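Local atomic coordinates of PrgX (PDB entry 2AWI), a protein that acts as the receptor for the peptide sex pheromone cCF10 in Enterococcus faecalis and probably represses conjugation genes by binding DNA. Residues 2-12 against 54-65. The protein carries 1 engineered substitution. Numbering follows the deposited sequence.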
loop_
_atom_site.group_PDB
_atom_site.type_symbol
_atom_site.label_atom_id
_atom_site.label_comp_id
_atom_site.label_asym_id
_atom_site.label_seq_id
_atom_site.Cartn_x
_atom_site.Cartn_y
_atom_site.Cartn_z
ATOM N N PHE A 2 31.384 -43.311 15.164
ATOM C CA PHE A 2 31.454 -42.504 13.910
ATOM C C PHE A 2 32.285 -43.201 12.829
ATOM O O PHE A 2 33.283 -43.863 13.121
ATOM C CB PHE A 2 32.054 -41.119 14.194
ATOM C CG PHE A 2 31.366 -40.370 15.301
ATOM C CD1 PHE A 2 31.739 -40.567 16.629
ATOM C CD2 PHE A 2 30.327 -39.486 15.022
ATOM C CE1 PHE A 2 31.086 -39.896 17.666
ATOM C CE2 PHE A 2 29.665 -38.809 16.050
ATOM C CZ PHE A 2 30.047 -39.016 17.374
ATOM N N LYS A 3 31.861 -43.042 11.579
ATOM C CA LYS A 3 32.549 -43.639 10.438
ATOM C C LYS A 3 33.461 -42.599 9.785
ATOM O O LYS A 3 33.367 -42.348 8.582
ATOM C CB LYS A 3 31.517 -44.134 9.421
ATOM C CG LYS A 3 30.469 -43.081 9.085
ATOM C CD LYS A 3 29.467 -43.551 8.043
ATOM C CE LYS A 3 28.414 -42.473 7.793
ATOM N NZ LYS A 3 27.444 -42.842 6.720
ATOM N N ILE A 4 34.341 -41.999 10.582
ATOM C CA ILE A 4 35.255 -40.977 10.082
ATOM C C ILE A 4 36.235 -41.506 9.040
ATOM O O ILE A 4 36.427 -40.892 7.990
ATOM C CB ILE A 4 36.063 -40.334 11.234
ATOM C CG1 ILE A 4 35.124 -39.592 12.186
ATOM C CG2 ILE A 4 37.083 -39.371 10.672
ATOM C CD1 ILE A 4 35.816 -38.998 13.400
ATOM N N GLY A 5 36.859 -42.641 9.331
ATOM C CA GLY A 5 37.810 -43.211 8.395
ATOM C C GLY A 5 37.191 -43.526 7.048
ATOM O O GLY A 5 37.773 -43.238 6.001
ATOM N N SER A 6 36.002 -44.116 7.061
ATOM C CA SER A 6 35.343 -44.465 5.812
ATOM C C SER A 6 34.995 -43.209 5.019
ATOM O O SER A 6 35.000 -43.221 3.785
ATOM C CB SER A 6 34.081 -45.286 6.080
ATOM O OG SER A 6 33.021 -44.449 6.485
ATOM N N VAL A 7 34.693 -42.122 5.721
ATOM C CA VAL A 7 34.379 -40.872 5.042
ATOM C C VAL A 7 35.652 -40.324 4.392
ATOM O O VAL A 7 35.611 -39.822 3.266
ATOM C CB VAL A 7 33.783 -39.829 6.021
ATOM C CG1 VAL A 7 33.758 -38.450 5.369
ATOM C CG2 VAL A 7 32.356 -40.239 6.408
ATOM N N LEU A 8 36.778 -40.429 5.098
ATOM C CA LEU A 8 38.059 -39.972 4.558
ATOM C C LEU A 8 38.389 -40.748 3.277
ATOM O O LEU A 8 38.903 -40.180 2.309
ATOM C CB LEU A 8 39.184 -40.171 5.580
ATOM C CG LEU A 8 39.201 -39.241 6.797
ATOM C CD1 LEU A 8 40.382 -39.597 7.677
ATOM C CD2 LEU A 8 39.298 -37.784 6.352
ATOM N N LYS A 9 38.083 -42.045 3.271
ATOM C CA LYS A 9 38.337 -42.882 2.102
ATOM C C LYS A 9 37.466 -42.432 0.931
ATOM O O LYS A 9 37.955 -42.238 -0.183
ATOM C CB LYS A 9 38.049 -44.343 2.438
ATOM C CG LYS A 9 38.322 -45.317 1.309
ATOM C CD LYS A 9 38.143 -46.751 1.788
ATOM C CE LYS A 9 38.530 -47.755 0.717
ATOM N NZ LYS A 9 38.410 -49.156 1.205
ATOM N N GLN A 10 36.170 -42.269 1.194
ATOM C CA GLN A 10 35.228 -41.824 0.174
ATOM C C GLN A 10 35.718 -40.525 -0.470
ATOM O O GLN A 10 35.816 -40.424 -1.692
ATOM C CB GLN A 10 33.845 -41.577 0.792
ATOM C CG GLN A 10 32.896 -40.810 -0.131
ATOM C CD GLN A 10 31.899 -39.923 0.613
ATOM O OE1 GLN A 10 31.220 -39.092 0.002
ATOM N NE2 GLN A 10 31.805 -40.097 1.927
ATOM N N ILE A 11 36.021 -39.536 0.367
ATOM C CA ILE A 11 36.473 -38.229 -0.101
ATOM C C ILE A 11 37.825 -38.323 -0.795
ATOM O O ILE A 11 38.002 -37.794 -1.894
ATOM C CB ILE A 11 36.563 -37.211 1.078
ATOM C CG1 ILE A 11 35.232 -37.179 1.839
ATOM C CG2 ILE A 11 36.877 -35.811 0.550
ATOM C CD1 ILE A 11 35.218 -36.263 3.062
ATOM N N ARG A 12 38.774 -39.002 -0.157
ATOM C CA ARG A 12 40.100 -39.169 -0.739
ATOM C C ARG A 12 40.036 -39.773 -2.150
ATOM O O ARG A 12 40.696 -39.285 -3.069
ATOM C CB ARG A 12 40.972 -40.052 0.161
ATOM C CG ARG A 12 42.292 -40.447 -0.482
ATOM C CD ARG A 12 43.161 -41.292 0.428
ATOM N NE ARG A 12 42.597 -42.611 0.717
ATOM C CZ ARG A 12 42.504 -43.612 -0.157
ATOM N NH1 ARG A 12 42.938 -43.469 -1.406
ATOM N NH2 ARG A 12 41.979 -44.768 0.224
ATOM N N LEU A 54 42.732 -32.922 2.142
ATOM C CA LEU A 54 41.631 -33.162 1.209
ATOM C C LEU A 54 41.026 -31.863 0.666
ATOM O O LEU A 54 40.419 -31.862 -0.405
ATOM C CB LEU A 54 40.532 -33.979 1.894
ATOM C CG LEU A 54 40.932 -35.355 2.444
ATOM C CD1 LEU A 54 39.818 -35.893 3.329
ATOM C CD2 LEU A 54 41.230 -36.322 1.288
ATOM N N GLY A 55 41.179 -30.762 1.405
ATOM C CA GLY A 55 40.614 -29.501 0.954
ATOM C C GLY A 55 39.120 -29.409 1.243
ATOM O O GLY A 55 38.438 -28.528 0.721
ATOM N N VAL A 56 38.613 -30.318 2.080
ATOM C CA VAL A 56 37.199 -30.343 2.438
ATOM C C VAL A 56 37.076 -29.906 3.887
ATOM O O VAL A 56 37.759 -30.428 4.759
ATOM C CB VAL A 56 36.605 -31.768 2.271
ATOM C CG1 VAL A 56 35.134 -31.786 2.691
ATOM C CG2 VAL A 56 36.764 -32.216 0.832
ATOM N N ASN A 57 36.196 -28.944 4.137
ATOM C CA ASN A 57 35.991 -28.399 5.476
ATOM C C ASN A 57 35.833 -29.434 6.596
ATOM O O ASN A 57 35.038 -30.372 6.510
ATOM C CB ASN A 57 34.806 -27.428 5.439
ATOM C CG ASN A 57 35.061 -26.241 4.506
ATOM O OD1 ASN A 57 35.768 -25.298 4.857
ATOM N ND2 ASN A 57 34.502 -26.301 3.305
ATOM N N PHE A 58 36.631 -29.245 7.642
ATOM C CA PHE A 58 36.659 -30.101 8.823
ATOM C C PHE A 58 35.272 -30.420 9.399
ATOM O O PHE A 58 34.972 -31.580 9.679
ATOM C CB PHE A 58 37.536 -29.433 9.881
ATOM C CG PHE A 58 37.681 -30.220 11.148
ATOM C CD1 PHE A 58 38.335 -31.442 11.156
ATOM C CD2 PHE A 58 37.203 -29.712 12.355
ATOM C CE1 PHE A 58 38.519 -32.148 12.347
ATOM C CE2 PHE A 58 37.382 -30.413 13.550
ATOM C CZ PHE A 58 38.041 -31.631 13.544
ATOM N N PHE A 59 34.423 -29.409 9.578
ATOM C CA PHE A 59 33.090 -29.652 10.127
ATOM C C PHE A 59 32.230 -30.496 9.190
ATOM O O PHE A 59 31.464 -31.348 9.639
ATOM C CB PHE A 59 32.366 -28.329 10.420
ATOM C CG PHE A 59 32.868 -27.598 11.646
ATOM C CD1 PHE A 59 32.358 -26.346 11.971
ATOM C CD2 PHE A 59 33.850 -28.143 12.465
ATOM C CE1 PHE A 59 32.821 -25.649 13.092
ATOM C CE2 PHE A 59 34.317 -27.451 13.586
ATOM C CZ PHE A 59 33.803 -26.206 13.897
ATOM N N GLU A 60 32.351 -30.254 7.888
ATOM C CA GLU A 60 31.564 -31.005 6.922
ATOM C C GLU A 60 31.896 -32.483 7.028
ATOM O O GLU A 60 31.010 -33.334 6.939
ATOM C CB GLU A 60 31.837 -30.534 5.492
ATOM C CG GLU A 60 30.833 -31.096 4.506
ATOM C CD GLU A 60 31.168 -30.798 3.056
ATOM O OE1 GLU A 60 31.558 -29.651 2.769
ATOM O OE2 GLU A 60 31.024 -31.704 2.202
ATOM N N ILE A 61 33.176 -32.782 7.220
ATOM C CA ILE A 61 33.609 -34.167 7.330
ATOM C C ILE A 61 33.000 -34.782 8.582
ATOM O O ILE A 61 32.425 -35.870 8.520
ATOM C CB ILE A 61 35.162 -34.281 7.373
ATOM C CG1 ILE A 61 35.752 -33.842 6.029
ATOM C CG2 ILE A 61 35.570 -35.710 7.694
ATOM C CD1 ILE A 61 37.285 -33.896 5.952
ATOM N N LEU A 62 33.125 -34.090 9.716
ATOM C CA LEU A 62 32.544 -34.577 10.965
ATOM C C LEU A 62 31.065 -34.878 10.755
ATOM O O LEU A 62 30.588 -35.959 11.081
ATOM C CB LEU A 62 32.709 -33.542 12.080
ATOM C CG LEU A 62 34.081 -33.541 12.761
ATOM C CD1 LEU A 62 34.174 -32.447 13.818
ATOM C CD2 LEU A 62 34.299 -34.899 13.393
ATOM N N ASN A 63 30.342 -33.927 10.185
ATOM C CA ASN A 63 28.923 -34.129 9.938
ATOM C C ASN A 63 28.697 -35.340 9.044
ATOM O O ASN A 63 27.871 -36.190 9.353
ATOM C CB ASN A 63 28.308 -32.880 9.298
ATOM C CG ASN A 63 27.944 -31.818 10.318
ATOM O OD1 ASN A 63 26.937 -31.929 11.007
ATOM N ND2 ASN A 63 28.770 -30.786 10.424
ATOM N N ARG A 64 29.427 -35.421 7.935
ATOM C CA ARG A 64 29.273 -36.551 7.023
ATOM C C ARG A 64 29.519 -37.871 7.741
ATOM O O ARG A 64 28.943 -38.900 7.384
ATOM C CB ARG A 64 30.231 -36.412 5.835
ATOM C CG ARG A 64 29.741 -35.450 4.764
ATOM C CD ARG A 64 30.855 -35.066 3.810
ATOM N NE ARG A 64 30.404 -34.090 2.825
ATOM C CZ ARG A 64 29.580 -34.370 1.824
ATOM N NH1 ARG A 64 29.122 -35.602 1.668
ATOM N NH2 ARG A 64 29.197 -33.411 0.994
ATOM N N ALA A 65 30.371 -37.830 8.760
ATOM C CA ALA A 65 30.700 -39.016 9.544
ATOM C C ALA A 65 29.573 -39.408 10.494
ATOM O O ALA A 65 29.658 -40.434 11.164
ATOM C CB ALA A 65 31.982 -38.784 10.336
HETATM O O HOH W 1 29.337 -38.487 2.572
#
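One water joins R64 to Q10: it lies at the edge of the R64 guanidinium, in its plane, and accepts from R64 NH1 and from Q10 NE2, both at 3.0 Å. E60 takes another part of that edge: R64 grips it side-on, NE and NH2 both reaching OE2, with NE on the anti lone pair. A chain extended from CG to NE carries the group out to the water, and the salt bridge should fix its rotation. E60 OE1 accepts from G150 N of the second subunit. At the F2 ring, A65 O sits at the edge, near the plane; K3 N gives the same oxygen a weak bond of 3.4 Å, though F2 and K3 are poorly ordered.

The rest of the contact is mainly aliphatic. V7 sends CG1, anti to the backbone N (chi1 167°), to I61 CG2, which sets CG2 against R64 O and A65 CA. The small A65 lets the chains come close at I4, whose CG1 is 3.7 Å from A65 CB. I11 splits its branches: CG2 meets V56 CG2 tip to tip at 3.6 Å, and CD1 lies 3.9 Å from I61 CG1. L54 forks too, CD1 against L8 CD2 at 3.6 Å and CD2 against R12 CA at 3.7 Å.

Helices 4-12 and 58-65 run at 118° with axes 8.9 Å apart, joining two helices of the N-terminal helix-turn-helix region. Helix 44-54 adds F50 against L8 and L47 against L62, and L22 of helix 19-23 touches L54. The second subunit packs its F182 on R64, and its F59 meets F59 edge-to-face.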